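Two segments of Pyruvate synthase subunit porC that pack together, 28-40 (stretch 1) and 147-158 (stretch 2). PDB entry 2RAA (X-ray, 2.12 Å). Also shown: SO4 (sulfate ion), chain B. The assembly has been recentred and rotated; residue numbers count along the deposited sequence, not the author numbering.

Stretch 1 28-40: AGQGAKSASQMLA
Stretch 2 (147-158) GIPNTPMLGALV

The apolar centre of this contact is Leu 154, which covers more area against the other stretch than any other residue here. It sits on helix 150-158, its CA-to-CB bond pointing toward helix 32-40, with chi1 at -106°, between wells, and chi2 t. Three residues of the facing helix contact its side chain. Ala 35 CB lies 4.2 Å from Leu 154 CG, Met 38 SE (the residue is selenomethionine) lies 3.8 Å from Leu 154 CD1, and Leu 39 CB lies 4.0 Å from Leu 154 CD2. Spacings of three and four residues place Ala 35, Met 38 and Leu 39 on one face of an alpha helix, and all three direct CA-to-CB toward the partner. Ala 35 suits its place because its single methyl packs against the branched leucine at close range, while Met 38, with chi1 and chi2 both t and chi3 at -30°, reaches the same leucine with an extended, flexible chain.

One helical turn beyond Ala 35, Leu 39 (chi1 t, chi2 p) also meets Leu 157, which has the same t, p rotamer; Leu 39 CD2 and Leu 157 CD2 stand 3.8 Å apart. The two helices run in broadly the same direction, their axes crossing at -42° with a closest approach of 9.6 Å, a separation at which side chains from both helices meet. Their backbones are regular, with phi near -60° and psi near -45°, and i to i+4 hydrogen bonds such as Leu 39 N to Ala 35 O, 3.0 Å, and Leu 154 N to Asn 150 O, 2.9 Å.

Toward the N-termini the packing becomes polar. Asn 150 (chi1 p, chi2 -20°) points toward stretch 1: Asn 150 CB lies 3.9 Å from Ala 35 CB, extending the apolar surface, while its amide ND2 donates a hydrogen bond to Gly 31 O, 3.2 Å, at an angle of 155°. Gly 31 O also accepts from Ala 35 N at 3.0 Å and from Ser 34 OG at 2.9 Å, the serine adopting chi1 p.

Gly 31 occupies the N-cap position at phi/psi 90/20. A CB on Gly 31 would point toward stretch 2 and lie 2.3 Å from Asn 150 ND2, a clash, and would also jam against the preceding carbonyl, so glycine fits on both counts. Here the backbones come closest in register, with CA-to-CA distances of 5.6 Å for both Gly 31 to Asn 150 and Gln 30 to Ile 148. Gln 30 (-89/-6; chi1 m, chi2 t) leads its end away from stretch 2. Pro 149 (-89/6) is the N-cap of the second helix; Pro 149 CD lies 3.7 Å from Gln 30 O. Ile 148 (-78/115), t at both chi angles, points CA-to-CB sideways, but its end comes nearer, so its aliphatic chain lies along the loop carbonyls, Ile 148 CG1 3.5 Å from Gln 30 O and Ile 148 CD1 3.6 Å from Gly 29 O.

At the outer edge, the loop and first helical turn of stretch 1 hold a sulfate through backbone amides. Gly 29 N (Gly 29 at 116/-17) and Gly 31 N donate to sulfate O2 at 2.8 and 3.0 Å, and Lys 33 N makes weak hydrogen bonds to sulfate O1 and O3, both 3.4 Å.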

# COMPACT_ATOMS: atom_id res chain seq x y z
N ALA A 28 14.08 -1.11 -0.32
CA ALA A 28 14.63 0.11 0.26
C ALA A 28 14.68 1.25 -0.78
O ALA A 28 15.41 1.16 -1.77
CB ALA A 28 16.02 -0.15 0.79
N GLY A 29 13.90 2.31 -0.53
CA GLY A 29 13.81 3.49 -1.40
C GLY A 29 12.45 3.72 -2.03
O GLY A 29 12.15 4.84 -2.47
N GLN A 30 11.60 2.69 -2.04
CA GLN A 30 10.31 2.78 -2.71
C GLN A 30 9.18 3.32 -1.81
O GLN A 30 8.04 3.54 -2.27
CB GLN A 30 9.98 1.42 -3.29
CG GLN A 30 10.92 1.01 -4.40
CD GLN A 30 10.80 -0.45 -4.78
OE1 GLN A 30 10.17 -1.23 -4.08
NE2 GLN A 30 11.41 -0.82 -5.89
N GLY A 31 9.47 3.51 -0.53
CA GLY A 31 8.55 4.21 0.36
C GLY A 31 7.51 3.40 1.12
O GLY A 31 6.53 3.98 1.58
N ALA A 32 7.72 2.09 1.27
CA ALA A 32 6.81 1.23 2.01
C ALA A 32 6.77 1.71 3.45
O ALA A 32 5.68 1.79 4.02
CB ALA A 32 7.21 -0.26 1.92
N LYS A 33 7.91 2.09 4.03
CA LYS A 33 7.92 2.50 5.44
C LYS A 33 7.12 3.79 5.63
O LYS A 33 6.25 3.88 6.52
CB LYS A 33 9.35 2.62 5.99
CG LYS A 33 9.50 3.28 7.41
CD LYS A 33 10.98 3.54 7.82
N SER A 34 7.36 4.78 4.79
CA SER A 34 6.62 6.04 4.91
C SER A 34 5.12 5.87 4.67
O SER A 34 4.32 6.50 5.36
CB SER A 34 7.18 7.10 3.95
OG SER A 34 7.39 6.54 2.67
N ALA A 35 4.74 5.03 3.71
CA ALA A 35 3.33 4.83 3.37
C ALA A 35 2.62 4.16 4.53
O ALA A 35 1.50 4.54 4.91
CB ALA A 35 3.22 4.00 2.09
N SER A 36 3.28 3.15 5.07
CA SER A 36 2.89 2.46 6.26
C SER A 36 2.71 3.46 7.42
O SER A 36 1.67 3.48 8.08
CB SER A 36 3.97 1.44 6.59
OG SER A 36 3.68 0.81 7.80
N GLN A 37 3.70 4.33 7.64
CA GLN A 37 3.59 5.32 8.70
C GLN A 37 2.38 6.18 8.52
O GLN A 37 1.61 6.38 9.46
CB GLN A 37 4.83 6.22 8.77
CG GLN A 37 6.00 5.59 9.54
CD GLN A 37 5.76 5.60 11.04
OE1 GLN A 37 5.70 6.68 11.67
NE2 GLN A 37 5.60 4.40 11.63
N MSE A 38 2.19 6.67 7.31
CA MSE A 38 1.13 7.61 6.97
C MSE A 38 -0.26 7.05 7.19
O MSE A 38 -1.18 7.73 7.65
CB MSE A 38 1.30 8.02 5.50
CG MSE A 38 0.73 9.36 5.17
SE MSE A 38 0.95 9.84 3.30
CE MSE A 38 2.62 8.93 2.76
N LEU A 39 -0.39 5.77 6.87
CA LEU A 39 -1.65 5.11 7.04
C LEU A 39 -1.89 5.08 8.54
O LEU A 39 -2.93 5.52 9.02
CB LEU A 39 -1.56 3.72 6.45
CG LEU A 39 -2.75 2.85 6.74
CD1 LEU A 39 -4.02 3.55 6.26
CD2 LEU A 39 -2.52 1.51 6.06
N ALA A 40 -0.90 4.58 9.28
CA ALA A 40 -0.97 4.52 10.74
C ALA A 40 -1.32 5.91 11.29
O ALA A 40 -2.28 6.08 12.06
CB ALA A 40 0.38 3.99 11.34
N GLY A 147 8.82 8.43 -9.90
CA GLY A 147 8.30 7.08 -10.01
C GLY A 147 8.18 6.32 -8.71
O GLY A 147 8.11 5.10 -8.74
N ILE A 148 8.15 7.04 -7.59
CA ILE A 148 7.92 6.43 -6.27
C ILE A 148 6.41 6.12 -6.11
O ILE A 148 5.59 7.04 -6.08
CB ILE A 148 8.55 7.34 -5.14
CG1 ILE A 148 8.48 6.68 -3.76
CG2 ILE A 148 7.91 8.71 -5.10
CD1 ILE A 148 9.55 7.24 -2.81
N PRO A 149 6.04 4.83 -6.01
CA PRO A 149 4.63 4.42 -6.12
C PRO A 149 3.79 4.38 -4.87
O PRO A 149 2.64 3.98 -4.92
CB PRO A 149 4.74 2.97 -6.57
CG PRO A 149 5.97 2.47 -5.88
CD PRO A 149 6.91 3.65 -5.79
N ASN A 150 4.36 4.84 -3.76
CA ASN A 150 3.77 4.64 -2.47
C ASN A 150 2.47 5.37 -2.25
O ASN A 150 1.58 4.78 -1.68
CB ASN A 150 4.82 4.83 -1.36
CG ASN A 150 5.39 6.25 -1.29
OD1 ASN A 150 5.32 7.02 -2.25
ND2 ASN A 150 5.96 6.59 -0.13
N THR A 151 2.31 6.61 -2.74
CA THR A 151 1.08 7.37 -2.49
C THR A 151 -0.11 6.83 -3.28
O THR A 151 -1.20 6.65 -2.72
CB THR A 151 1.25 8.87 -2.67
OG1 THR A 151 2.25 9.33 -1.77
CG2 THR A 151 -0.07 9.64 -2.34
N PRO A 152 0.07 6.57 -4.58
CA PRO A 152 -1.04 5.90 -5.24
C PRO A 152 -1.36 4.52 -4.66
O PRO A 152 -2.52 4.11 -4.65
CB PRO A 152 -0.57 5.79 -6.69
CG PRO A 152 0.44 6.90 -6.85
CD PRO A 152 1.16 6.89 -5.52
N MSE A 153 -0.36 3.80 -4.18
CA MSE A 153 -0.64 2.49 -3.56
C MSE A 153 -1.47 2.69 -2.28
O MSE A 153 -2.40 1.92 -1.98
CB MSE A 153 0.63 1.71 -3.29
CG MSE A 153 1.31 1.22 -4.54
SE MSE A 153 0.29 -0.02 -5.58
CE MSE A 153 0.70 -1.68 -4.55
N LEU A 154 -1.16 3.73 -1.53
CA LEU A 154 -2.02 4.05 -0.39
C LEU A 154 -3.44 4.31 -0.80
O LEU A 154 -4.36 3.85 -0.15
CB LEU A 154 -1.52 5.30 0.31
CG LEU A 154 -0.83 5.10 1.63
CD1 LEU A 154 -0.42 6.46 2.08
CD2 LEU A 154 -1.86 4.48 2.56
N GLY A 155 -3.63 5.12 -1.82
CA GLY A 155 -4.98 5.41 -2.28
C GLY A 155 -5.70 4.17 -2.75
O GLY A 155 -6.86 3.92 -2.41
N ALA A 156 -5.03 3.37 -3.55
CA ALA A 156 -5.53 2.03 -3.92
C ALA A 156 -5.93 1.22 -2.70
O ALA A 156 -6.98 0.62 -2.68
CB ALA A 156 -4.52 1.27 -4.70
N LEU A 157 -5.09 1.23 -1.68
CA LEU A 157 -5.36 0.48 -0.44
C LEU A 157 -6.63 0.90 0.25
O LEU A 157 -7.42 0.07 0.73
CB LEU A 157 -4.21 0.70 0.53
CG LEU A 157 -4.17 -0.15 1.80
CD1 LEU A 157 -4.22 -1.67 1.53
CD2 LEU A 157 -2.93 0.27 2.51
N VAL A 158 -6.78 2.22 0.37
CA VAL A 158 -7.93 2.80 1.01
C VAL A 158 -9.16 2.42 0.22
O VAL A 158 -10.17 2.03 0.78
CB VAL A 158 -7.78 4.30 1.11
CG1 VAL A 158 -9.15 4.98 1.33
CG2 VAL A 158 -6.76 4.61 2.20
S SO4 B . 11.50 2.72 2.52
O1 SO4 B . 10.75 1.49 2.33
O2 SO4 B . 11.89 3.16 1.18
O3 SO4 B . 10.65 3.80 3.05
O4 SO4 B . 12.60 2.39 3.40